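Local coordinates for protein ribonucleoside-diphosphate reductase subunit beta (Clostridium botulinum, PDB 6ZJK) that forms the iron-binding R2 subunit of a ribonucleotide reductase and probably generates the radical used to reduce ribonucleoside diphosphates to deoxyribonucleotides, at residues R49-N52 with R53-Y56; Y201-G205 with I206-S210; I303-L306 with S307-L311. All blocks are in the same frame, centred on the assembly; numbering follows the deposited sequence.

Contact 1 of 3, residues R49-N52 with R53-Y56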
ATOM      1  N   ARG A  49       4.393  13.864  -4.641  1.00 44.22           N
ATOM      2  CA  ARG A  49       5.548  13.138  -4.245  1.00 47.78           C
ATOM      3  C   ARG A  49       6.771  13.719  -4.911  1.00 46.06           C
ATOM      4  O   ARG A  49       7.012  13.533  -6.067  1.00 41.59           O
ATOM      5  CB  ARG A  49       5.398  11.669  -4.616  1.00 44.68           C
ATOM      6  CG  ARG A  49       4.757  10.743  -3.605  1.00 46.44           C
ATOM      7  CD  ARG A  49       3.387  11.145  -3.169  1.00 45.37           C
ATOM      8  NE  ARG A  49       2.801  10.197  -2.257  1.00 45.63           N
ATOM      9  CZ  ARG A  49       1.717  10.422  -1.558  1.00 47.81           C
ATOM     10  NH1 ARG A  49       1.094  11.539  -1.674  1.00 47.27           N
ATOM     11  NH2 ARG A  49       1.252   9.538  -0.733  1.00 44.11           N
ATOM     12  N   GLU A  50       7.527  14.458  -4.139  1.00 45.36           N
ATOM     13  CA  GLU A  50       8.734  15.086  -4.603  1.00 43.43           C
ATOM     14  C   GLU A  50       9.840  14.707  -3.653  1.00 44.80           C
ATOM     15  O   GLU A  50      10.163  15.393  -2.758  1.00 43.84           O
ATOM     16  CB  GLU A  50       8.529  16.593  -4.705  1.00 44.22           C
ATOM     17  CG  GLU A  50       7.404  16.961  -5.624  1.00 44.38           C
ATOM     18  CD  GLU A  50       7.022  18.404  -5.697  1.00 56.20           C
ATOM     19  OE1 GLU A  50       7.322  19.210  -4.843  1.00 55.08           O
ATOM     20  OE2 GLU A  50       6.355  18.699  -6.640  1.00 53.66           O
ATOM     21  N   TRP A  51      10.519  13.631  -3.926  1.00 43.85           N
ATOM     22  CA  TRP A  51      11.540  13.144  -3.042  1.00 42.74           C
ATOM     23  C   TRP A  51      12.788  13.999  -2.796  1.00 47.50           C
ATOM     24  O   TRP A  51      13.546  13.700  -1.925  1.00 38.56           O
ATOM     25  CB  TRP A  51      11.943  11.727  -3.414  1.00 45.40           C
ATOM     26  CG  TRP A  51      10.956  10.719  -2.981  1.00 42.19           C
ATOM     27  CD1 TRP A  51       9.933  10.256  -3.691  1.00 41.80           C
ATOM     28  CD2 TRP A  51      10.886  10.077  -1.722  1.00 37.88           C
ATOM     29  NE1 TRP A  51       9.226   9.371  -2.984  1.00 39.98           N
ATOM     30  CE2 TRP A  51       9.790   9.234  -1.758  1.00 38.84           C
ATOM     31  CE3 TRP A  51      11.641  10.136  -0.569  1.00 41.51           C
ATOM     32  CZ2 TRP A  51       9.416   8.478  -0.691  1.00 41.20           C
ATOM     33  CZ3 TRP A  51      11.275   9.370   0.479  1.00 45.63           C
ATOM     34  CH2 TRP A  51      10.176   8.545   0.412  1.00 37.52           C
ATOM     35  N   ASN A  52      13.021  15.030  -3.582  1.00 40.14           N
ATOM     36  CA  ASN A  52      14.166  15.847  -3.392  1.00 48.68           C
ATOM     37  C   ASN A  52      13.834  17.127  -2.713  1.00 46.44           C
ATOM     38  O   ASN A  52      14.614  17.973  -2.682  1.00 45.33           O
ATOM     39  CB  ASN A  52      14.886  16.067  -4.692  1.00 52.60           C
ATOM     40  CG  ASN A  52      15.539  14.824  -5.206  1.00 53.74           C
ATOM     41  OD1 ASN A  52      14.983  14.114  -5.987  1.00 51.35           O
ATOM     42  ND2 ASN A  52      16.738  14.596  -4.803  1.00 53.82           N
ATOM     43  N   ARG A  53      12.655  17.231  -2.177  1.00 41.72           N
ATOM     44  CA  ARG A  53      12.221  18.357  -1.434  1.00 46.12           C
ATOM     45  C   ARG A  53      11.528  17.878  -0.185  1.00 44.33           C
ATOM     46  O   ARG A  53      10.424  18.193   0.029  1.00 50.91           O
ATOM     47  CB  ARG A  53      11.273  19.232  -2.239  1.00 46.73           C
ATOM     48  CG  ARG A  53      11.908  19.845  -3.462  1.00 51.19           C
ATOM     49  CD  ARG A  53      11.321  21.181  -3.873  1.00 57.19           C
ATOM     50  NE  ARG A  53      10.060  21.106  -4.577  1.00 56.02           N
ATOM     51  CZ  ARG A  53       9.661  21.962  -5.511  1.00 59.07           C
ATOM     52  NH1 ARG A  53      10.430  22.962  -5.864  1.00 55.81           N
ATOM     53  NH2 ARG A  53       8.505  21.824  -6.082  1.00 48.02           N
ATOM     54  N   ILE A  54      12.186  17.127   0.662  1.00 42.65           N
ATOM     55  CA  ILE A  54      11.540  16.632   1.870  1.00 45.37           C
ATOM     56  C   ILE A  54      12.080  17.248   3.156  1.00 45.82           C
ATOM     57  O   ILE A  54      13.141  17.707   3.174  1.00 43.81           O
ATOM     58  CB  ILE A  54      11.686  15.099   1.981  1.00 46.60           C
ATOM     59  CG1 ILE A  54      13.126  14.698   1.883  1.00 45.68           C
ATOM     60  CG2 ILE A  54      10.992  14.423   0.849  1.00 40.42           C
ATOM     61  CD1 ILE A  54      13.365  13.254   2.110  1.00 45.13           C
ATOM     62  N   LYS A  55      11.326  17.217   4.229  1.00 45.58           N
ATOM     63  CA  LYS A  55      11.768  17.741   5.512  1.00 43.17           C
ATOM     64  C   LYS A  55      12.433  16.664   6.374  1.00 44.16           C
ATOM     65  O   LYS A  55      13.438  16.943   7.036  1.00 38.97           O
ATOM     66  CB  LYS A  55      10.582  18.362   6.257  1.00 48.80           C
ATOM     67  CG  LYS A  55      10.859  18.730   7.717  1.00 45.17           C
ATOM     68  CD  LYS A  55       9.611  19.337   8.365  1.00 44.51           C
ATOM     69  CE  LYS A  55       9.865  19.877   9.766  1.00 49.45           C
ATOM     70  NZ  LYS A  55      10.623  21.180   9.808  1.00 62.46           N
ATOM     71  N   TYR A  56      11.902  15.435   6.382  1.00 41.26           N
ATOM     72  CA  TYR A  56      12.419  14.385   7.271  1.00 44.26           C
ATOM     73  C   TYR A  56      13.451  13.568   6.504  1.00 42.68           C
ATOM     74  O   TYR A  56      13.124  12.606   5.800  1.00 40.11           O
ATOM     75  CB  TYR A  56      11.279  13.527   7.821  1.00 41.71           C
ATOM     76  CG  TYR A  56      10.258  14.380   8.533  1.00 43.19           C
ATOM     77  CD1 TYR A  56      10.595  15.051   9.696  1.00 38.53           C
ATOM     78  CD2 TYR A  56       8.989  14.580   8.000  1.00 40.75           C
ATOM     79  CE1 TYR A  56       9.697  15.863  10.337  1.00 38.13           C
ATOM     80  CE2 TYR A  56       8.080  15.403   8.629  1.00 42.66           C
ATOM     81  CZ  TYR A  56       8.443  16.047   9.797  1.00 44.16           C
ATOM     82  OH  TYR A  56       7.548  16.872  10.444  1.00 47.71           O
TER
HETATM   83  O   HOH W   1      15.169  17.366   0.363  1.00 46.26           O

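Contact 2 of 3, residues Y201-G205 with I206-S210. With FE (Fe (III) ion), chain G.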
ATOM      1  N   TYR A 201       2.528   1.007  17.804  1.00 40.39           N
ATOM      2  CA  TYR A 201       3.876   0.771  18.293  1.00 40.44           C
ATOM      3  C   TYR A 201       3.903  -0.434  19.219  1.00 39.23           C
ATOM      4  O   TYR A 201       4.715  -1.271  19.104  1.00 38.43           O
ATOM      5  CB  TYR A 201       4.451   2.053  18.936  1.00 41.46           C
ATOM      6  CG  TYR A 201       5.861   1.984  19.423  1.00 43.78           C
ATOM      7  CD1 TYR A 201       6.855   1.617  18.610  1.00 41.88           C
ATOM      8  CD2 TYR A 201       6.185   2.311  20.717  1.00 46.21           C
ATOM      9  CE1 TYR A 201       8.122   1.518  19.059  1.00 45.67           C
ATOM     10  CE2 TYR A 201       7.461   2.237  21.164  1.00 39.93           C
ATOM     11  CZ  TYR A 201       8.422   1.851  20.325  1.00 44.31           C
ATOM     12  OH  TYR A 201       9.669   1.731  20.685  1.00 36.56           O
ATOM     13  N   ILE A 202       2.949  -0.520  20.106  1.00 38.54           N
ATOM     14  CA  ILE A 202       2.847  -1.648  21.006  1.00 42.45           C
ATOM     15  C   ILE A 202       2.625  -2.949  20.246  1.00 39.53           C
ATOM     16  O   ILE A 202       3.333  -3.868  20.430  1.00 39.60           O
ATOM     17  CB  ILE A 202       1.747  -1.434  22.021  1.00 42.78           C
ATOM     18  CG1 ILE A 202       2.180  -0.397  23.028  1.00 40.64           C
ATOM     19  CG2 ILE A 202       1.416  -2.724  22.711  1.00 39.87           C
ATOM     20  CD1 ILE A 202       1.060   0.227  23.771  1.00 40.25           C
ATOM     21  N   LEU A 203       1.688  -2.929  19.324  1.00 42.28           N
ATOM     22  CA  LEU A 203       1.342  -4.079  18.510  1.00 42.30           C
ATOM     23  C   LEU A 203       2.518  -4.690  17.837  1.00 40.42           C
ATOM     24  O   LEU A 203       2.748  -5.815  17.965  1.00 40.38           O
ATOM     25  CB  LEU A 203       0.262  -3.732  17.524  1.00 39.57           C
ATOM     26  CG  LEU A 203      -0.175  -4.776  16.498  1.00 45.47           C
ATOM     27  CD1 LEU A 203      -1.524  -4.448  15.956  1.00 39.52           C
ATOM     28  CD2 LEU A 203       0.785  -5.024  15.397  1.00 41.46           C
ATOM     29  N   GLU A 204       3.316  -3.890  17.201  1.00 42.68           N
ATOM     30  CA  GLU A 204       4.479  -4.333  16.496  1.00 39.38           C
ATOM     31  C   GLU A 204       5.682  -4.661  17.316  1.00 42.03           C
ATOM     32  O   GLU A 204       6.395  -5.539  16.999  1.00 41.31           O
ATOM     33  CB  GLU A 204       4.845  -3.237  15.539  1.00 44.44           C
ATOM     34  CG  GLU A 204       3.651  -2.875  14.687  1.00 50.37           C
ATOM     35  CD  GLU A 204       3.974  -2.344  13.326  1.00 45.22           C
ATOM     36  OE1 GLU A 204       4.556  -1.290  13.294  1.00 46.20           O
ATOM     37  OE2 GLU A 204       3.615  -2.974  12.326  1.00 42.88           O
ATOM     38  N   GLY A 205       5.922  -3.901  18.359  1.00 39.72           N
ATOM     39  CA  GLY A 205       7.093  -4.118  19.180  1.00 37.16           C
ATOM     40  C   GLY A 205       6.903  -5.090  20.315  1.00 40.51           C
ATOM     41  O   GLY A 205       7.889  -5.469  20.958  1.00 38.73           O
ATOM     42  N   ILE A 206       5.662  -5.505  20.590  1.00 34.84           N
ATOM     43  CA  ILE A 206       5.397  -6.411  21.710  1.00 36.54           C
ATOM     44  C   ILE A 206       4.638  -7.662  21.254  1.00 40.60           C
ATOM     45  O   ILE A 206       5.123  -8.784  21.443  1.00 35.36           O
ATOM     46  CB  ILE A 206       4.627  -5.695  22.827  1.00 33.53           C
ATOM     47  CG1 ILE A 206       5.440  -4.491  23.347  1.00 38.77           C
ATOM     48  CG2 ILE A 206       4.319  -6.675  23.983  1.00 40.00           C
ATOM     49  CD1 ILE A 206       6.780  -4.867  23.969  1.00 36.15           C
ATOM     50  N   TYR A 207       3.456  -7.486  20.643  1.00 36.71           N
ATOM     51  CA  TYR A 207       2.617  -8.651  20.337  1.00 39.37           C
ATOM     52  C   TYR A 207       3.296  -9.558  19.319  1.00 43.23           C
ATOM     53  O   TYR A 207       3.355 -10.773  19.513  1.00 41.15           O
ATOM     54  CB  TYR A 207       1.229  -8.227  19.829  1.00 44.86           C
ATOM     55  CG  TYR A 207       0.445  -7.325  20.772  1.00 43.68           C
ATOM     56  CD1 TYR A 207       0.702  -7.314  22.136  1.00 45.00           C
ATOM     57  CD2 TYR A 207      -0.538  -6.466  20.286  1.00 42.94           C
ATOM     58  CE1 TYR A 207      -0.007  -6.477  22.995  1.00 42.89           C
ATOM     59  CE2 TYR A 207      -1.252  -5.627  21.138  1.00 44.80           C
ATOM     60  CZ  TYR A 207      -0.978  -5.636  22.490  1.00 47.14           C
ATOM     61  OH  TYR A 207      -1.675  -4.814  23.353  1.00 45.09           O
ATOM     62  N   PHE A 208       3.909  -8.959  18.328  1.00 39.76           N
ATOM     63  CA  PHE A 208       4.536  -9.732  17.338  1.00 43.23           C
ATOM     64  C   PHE A 208       5.763 -10.436  17.831  1.00 40.45           C
ATOM     65  O   PHE A 208       6.007 -11.512  17.435  1.00 42.29           O
ATOM     66  CB  PHE A 208       4.773  -8.948  16.037  1.00 36.09           C
ATOM     67  CG  PHE A 208       3.783  -9.247  14.978  1.00 45.76           C
ATOM     68  CD1 PHE A 208       3.901 -10.346  14.201  1.00 41.99           C
ATOM     69  CD2 PHE A 208       2.731  -8.464  14.805  1.00 47.29           C
ATOM     70  CE1 PHE A 208       2.962 -10.626  13.267  1.00 46.11           C
ATOM     71  CE2 PHE A 208       1.778  -8.743  13.888  1.00 40.62           C
ATOM     72  CZ  PHE A 208       1.904  -9.826  13.124  1.00 41.40           C
ATOM     73  N   TYR A 209       6.534  -9.795  18.685  1.00 41.06           N
ATOM     74  CA  TYR A 209       7.760 -10.366  19.232  1.00 44.35           C
ATOM     75  C   TYR A 209       7.451 -11.572  20.090  1.00 38.24           C
ATOM     76  O   TYR A 209       8.152 -12.493  20.094  1.00 41.63           O
ATOM     77  CB  TYR A 209       8.634  -9.298  19.903  1.00 37.87           C
ATOM     78  CG  TYR A 209       9.484  -8.586  18.905  1.00 37.88           C
ATOM     79  CD1 TYR A 209       8.974  -7.604  18.139  1.00 36.91           C
ATOM     80  CD2 TYR A 209      10.769  -8.934  18.708  1.00 43.85           C
ATOM     81  CE1 TYR A 209       9.725  -6.967  17.197  1.00 41.38           C
ATOM     82  CE2 TYR A 209      11.537  -8.305  17.773  1.00 42.72           C
ATOM     83  CZ  TYR A 209      10.987  -7.325  17.018  1.00 45.09           C
ATOM     84  OH  TYR A 209      11.727  -6.717  16.101  1.00 47.34           O
ATOM     85  N   SER A 210       6.360 -11.537  20.787  1.00 41.48           N
ATOM     86  CA  SER A 210       5.914 -12.707  21.538  1.00 38.22           C
ATOM     87  C   SER A 210       5.631 -13.889  20.613  1.00 42.32           C
ATOM     88  O   SER A 210       5.957 -15.035  20.938  1.00 45.77           O
ATOM     89  CB  SER A 210       4.672 -12.361  22.353  1.00 43.14           C
ATOM     90  OG  SER A 210       4.085 -13.528  22.935  1.00 45.85           O
TER
HETATM   91 FE    FE G 403       4.214  -4.598  11.066  1.00 43.13          FE
HETATM   92  O   HOH W   2       5.328  -6.270  10.275  0.70 38.53           O

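Contact 3 of 3, residues I303-L306 with S307-L311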
ATOM      1  N   ILE A 303       8.861 -10.647  27.882  1.00 40.23           N
ATOM      2  CA  ILE A 303       7.982  -9.562  27.462  1.00 38.87           C
ATOM      3  C   ILE A 303       8.322  -8.272  28.203  1.00 44.05           C
ATOM      4  O   ILE A 303       8.387  -7.194  27.597  1.00 41.13           O
ATOM      5  CB  ILE A 303       6.506  -9.952  27.667  1.00 40.08           C
ATOM      6  CG1 ILE A 303       6.174 -11.271  26.943  1.00 43.58           C
ATOM      7  CG2 ILE A 303       5.595  -8.841  27.171  1.00 41.46           C
ATOM      8  CD1 ILE A 303       6.533 -11.264  25.489  1.00 44.24           C
ATOM      9  N   LYS A 304       8.569  -8.362  29.519  1.00 41.72           N
ATOM     10  CA  LYS A 304       8.895  -7.172  30.298  1.00 42.08           C
ATOM     11  C   LYS A 304      10.201  -6.554  29.823  1.00 39.77           C
ATOM     12  O   LYS A 304      10.323  -5.327  29.754  1.00 38.67           O
ATOM     13  CB  LYS A 304       8.955  -7.506  31.799  1.00 39.71           C
ATOM     14  CG  LYS A 304       7.586  -7.715  32.433  1.00 42.41           C
ATOM     15  CD  LYS A 304       7.632  -7.982  33.951  1.00 45.12           C
ATOM     16  CE  LYS A 304       6.223  -8.267  34.505  1.00 44.46           C
ATOM     17  NZ  LYS A 304       6.193  -8.656  35.963  1.00 50.77           N
ATOM     18  N   TYR A 305      11.200  -7.392  29.528  1.00 38.96           N
ATOM     19  CA  TYR A 305      12.473  -6.895  29.013  1.00 42.30           C
ATOM     20  C   TYR A 305      12.274  -6.138  27.703  1.00 43.21           C
ATOM     21  O   TYR A 305      12.914  -5.108  27.465  1.00 41.01           O
ATOM     22  CB  TYR A 305      13.449  -8.061  28.820  1.00 37.74           C
ATOM     23  CG  TYR A 305      14.696  -7.721  28.020  1.00 47.88           C
ATOM     24  CD1 TYR A 305      15.805  -7.123  28.618  1.00 48.39           C
ATOM     25  CD2 TYR A 305      14.758  -7.998  26.661  1.00 46.19           C
ATOM     26  CE1 TYR A 305      16.937  -6.822  27.875  1.00 52.22           C
ATOM     27  CE2 TYR A 305      15.877  -7.702  25.910  1.00 50.48           C
ATOM     28  CZ  TYR A 305      16.962  -7.111  26.513  1.00 52.99           C
ATOM     29  OH  TYR A 305      18.072  -6.816  25.742  1.00 55.35           O
ATOM     30  N   LEU A 306      11.419  -6.657  26.829  1.00 39.41           N
ATOM     31  CA  LEU A 306      11.162  -5.979  25.563  1.00 43.17           C
ATOM     32  C   LEU A 306      10.524  -4.614  25.780  1.00 37.27           C
ATOM     33  O   LEU A 306      10.877  -3.646  25.098  1.00 35.82           O
ATOM     34  CB  LEU A 306      10.267  -6.849  24.667  1.00 36.06           C
ATOM     35  CG  LEU A 306      10.945  -8.063  24.031  1.00 41.37           C
ATOM     36  CD1 LEU A 306       9.958  -8.891  23.170  1.00 45.00           C
ATOM     37  CD2 LEU A 306      12.136  -7.643  23.203  1.00 42.98           C
ATOM     38  N   SER A 307       9.583  -4.512  26.726  1.00 36.06           N
ATOM     39  CA  SER A 307       8.921  -3.229  26.927  1.00 41.22           C
ATOM     40  C   SER A 307       9.897  -2.165  27.420  1.00 43.51           C
ATOM     41  O   SER A 307       9.747  -0.990  27.069  1.00 43.51           O
ATOM     42  CB  SER A 307       7.731  -3.367  27.877  1.00 38.35           C
ATOM     43  OG  SER A 307       8.139  -3.497  29.214  1.00 41.61           O
ATOM     44  N   ASN A 308      10.916  -2.549  28.203  1.00 45.97           N
ATOM     45  CA  ASN A 308      11.917  -1.570  28.635  1.00 47.92           C
ATOM     46  C   ASN A 308      12.632  -0.972  27.429  1.00 43.77           C
ATOM     47  O   ASN A 308      12.833   0.246  27.356  1.00 40.74           O
ATOM     48  CB  ASN A 308      12.948  -2.209  29.569  1.00 41.00           C
ATOM     49  CG  ASN A 308      12.350  -2.681  30.879  1.00 43.45           C
ATOM     50  OD1 ASN A 308      11.262  -2.272  31.283  1.00 43.00           O
ATOM     51  ND2 ASN A 308      13.065  -3.559  31.544  1.00 44.51           N
ATOM     52  N   LEU A 309      13.034  -1.821  26.475  1.00 41.67           N
ATOM     53  CA  LEU A 309      13.680  -1.322  25.260  1.00 44.36           C
ATOM     54  C   LEU A 309      12.738  -0.404  24.484  1.00 42.14           C
ATOM     55  O   LEU A 309      13.136   0.671  24.031  1.00 40.14           O
ATOM     56  CB  LEU A 309      14.105  -2.491  24.362  1.00 44.04           C
ATOM     57  CG  LEU A 309      14.962  -3.649  24.896  1.00 52.20           C
ATOM     58  CD1 LEU A 309      15.251  -4.644  23.756  1.00 48.22           C
ATOM     59  CD2 LEU A 309      16.233  -3.184  25.557  1.00 53.66           C
ATOM     60  N   ARG A 310      11.476  -0.818  24.323  1.00 44.39           N
ATOM     61  CA  ARG A 310      10.538  -0.045  23.516  1.00 39.42           C
ATOM     62  C   ARG A 310      10.277   1.327  24.118  1.00 43.50           C
ATOM     63  O   ARG A 310      10.255   2.328  23.396  1.00 39.62           O
ATOM     64  CB  ARG A 310       9.221  -0.804  23.361  1.00 38.21           C
ATOM     65  CG  ARG A 310       9.365  -2.213  22.851  1.00 39.40           C
ATOM     66  CD  ARG A 310      10.133  -2.288  21.530  1.00 41.59           C
ATOM     67  NE  ARG A 310      10.125  -3.648  20.992  1.00 38.35           N
ATOM     68  CZ  ARG A 310      11.202  -4.285  20.535  1.00 41.09           C
ATOM     69  NH1 ARG A 310      12.386  -3.690  20.548  1.00 35.43           N
ATOM     70  NH2 ARG A 310      11.092  -5.528  20.075  1.00 37.33           N
ATOM     71  N   LEU A 311      10.115   1.402  25.444  1.00 43.43           N
ATOM     72  CA  LEU A 311       9.808   2.678  26.080  1.00 45.74           C
ATOM     73  C   LEU A 311      11.009   3.615  26.035  1.00 44.30           C
ATOM     74  O   LEU A 311      10.863   4.807  25.735  1.00 40.82           O
ATOM     75  CB  LEU A 311       9.336   2.463  27.524  1.00 45.96           C
ATOM     76  CG  LEU A 311       7.907   1.923  27.701  1.00 43.27           C
ATOM     77  CD1 LEU A 311       7.527   1.847  29.178  1.00 44.22           C
ATOM     78  CD2 LEU A 311       6.886   2.751  26.963  1.00 42.02           C
TER

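Contact 1 of 3, residues R49-N52 with R53-Y56
A type I beta turn from Glu50 to Arg53, in the loop that leads to helix 58-68, brings the side chains of these two residues together at the interface with the second subunit. The turn is closed by the backbone bond from Arg53 N to Glu50 O, 3.2 Å long. Both side chains leave the turn side by side and pointing the same way, and their charged ends form a salt bridge. Arg53 NH2 gives Glu50 OE1 a hydrogen bond of 3.1 Å, and Arg53 NE adds a weak one to the same oxygen at 3.3 Å. OE1 lies at the edge of the guanidinium, in its plane, but NH2 meets it from above the carboxylate plane; the two planes are 54° apart. The bend in Arg53 at chi3 (-78°) turns its guanidinium to the end of the extended Glu50 chain. Arg53 NH2 also makes a salt bridge to Asp162 of the second subunit, whose Tyr161 packs on both Glu50 and Arg53, so the intrachain pair is part of the dimer contact. Away from the charges, Ile54 CG2 rests 3.8 Å from Glu50 O, and Ile54 CD1 comes obliquely to the Trp51 ring, itself in contact with the ring of Tyr63. A water continues the polar network past the turn: it accepts a hydrogen bond from Ile54 N at 3.0 Å and donates a weak one to Asn52 O at 3.2 Å.

Contact 2 of 3, residues Y201-G205 with I206-S210
On helix 190-220, Glu204 OE2 binds an iron(III) ion at 2.1 Å, with a water as a further ligand. Glu137, Glu238 and His241 complete the site, part of the di-iron centre characteristic of R2 proteins. With CG beside the backbone N (chi1 -53°), the extended glutamate reaches the metal from the helix.

The backbone hydrogen bonding is irregular, with a wider pi-type turn at 203-205. Ile206 N bonds Ile202 O at 2.9 Å, whereas Leu203 O receives two weak bonds, from Tyr207 N and, a residue further on, from Phe208 N at 3.4 Å. Glu204 O is buried without a polar partner; the edge of the Tyr209 ring faces it, Tyr209 CD1 at 3.5 Å.

Among the apolar contacts, Ile202 CG2 makes an off-centre CH-pi contact with the Tyr207 ring, 4.2 Å from its centroid. Leu203 crosses Tyr207 at about a right angle, Leu203 CB 4.0 Å from Tyr207 CD2, while Leu203 CD2 meets the edge of the Phe208 ring in plane.

Helix 90-118 packs on Leu203, Tyr207 and Phe208, helix 262-287 on Ile202 and Ile206, helix 225-255 on Phe208 and Tyr209, and helix 296-313 on Ile206 and Tyr209.

Contact 3 of 3, residues I303-L306 with S307-L311
Ser307, Asn308, Leu309 and Arg310 each return a backbone N-H to the carbonyl four residues earlier, from Ile303 to Leu306, as in a regular alpha helix; the bond from Leu309 N to Tyr305 O is weak at 3.4 Å, and that from Arg310 N to Leu306 O is 3.0 Å. Lys304 O accepts two hydrogen bonds: 3.2 Å from Asn308 N and 2.9 Å from Ser307 OG, both from the same face of the carbonyl plane. The serine hydroxyl can fold back onto its own helix because OG sits between the backbone N and the carbonyl carbon (chi1 75°). Asn308 turns its amide to the loop beyond this helix, where ND2 bonds Tyr320 O.

On the flank of the helix, Leu309 crosses Tyr305 obliquely. Its CD1 methyl lies 3.8 Å from Tyr305 CE2, and CG sits above one face of the ring, displaced toward the rim. The same methyl is 4.4 Å from Leu306 CD2, so Leu309 touches both Tyr305 and Leu306, and the Tyr305 ring also stacks with His326.

Leu306 and Arg310, one turn apart, run side by side. Leu306 CD2 lies over one face of the guanidinium, 3.9 Å from Arg310 NH2, so a flat charged group is backed by a methyl. A bend at chi2 (-55°) carries that guanidinium toward helix 190-220, where Arg310 NE bonds Gly205 O and the group makes a cation-pi contact with Tyr209. Ile303 and Leu306 pack on the same helix, and Ile303, Ser307 and Arg310 also meet helix 262-287.

Overall arrangement
Contacts 2 and 3 lie on adjoining helices, 190-220 and 296-313, their centres about 10 Å apart. Besides the arginine that reaches across from contact 3, a probable hydrogen bond joins them, Tyr201 OH to Arg310 O at 2.8 Å, and Leu306 CD1 adds packing on Tyr209 CB at 3.5 Å. Contact 2 supplies an iron ligand, whereas contact 3 lies one helix further out, with the Arg310 side chain about 11 Å from an iron. Contact 1 stands apart at the dimer interface and touches neither: its centre is about 30 Å from that of contact 2 and 33 Å from that of contact 3, with nearest atoms about 17 Å and 19 Å away.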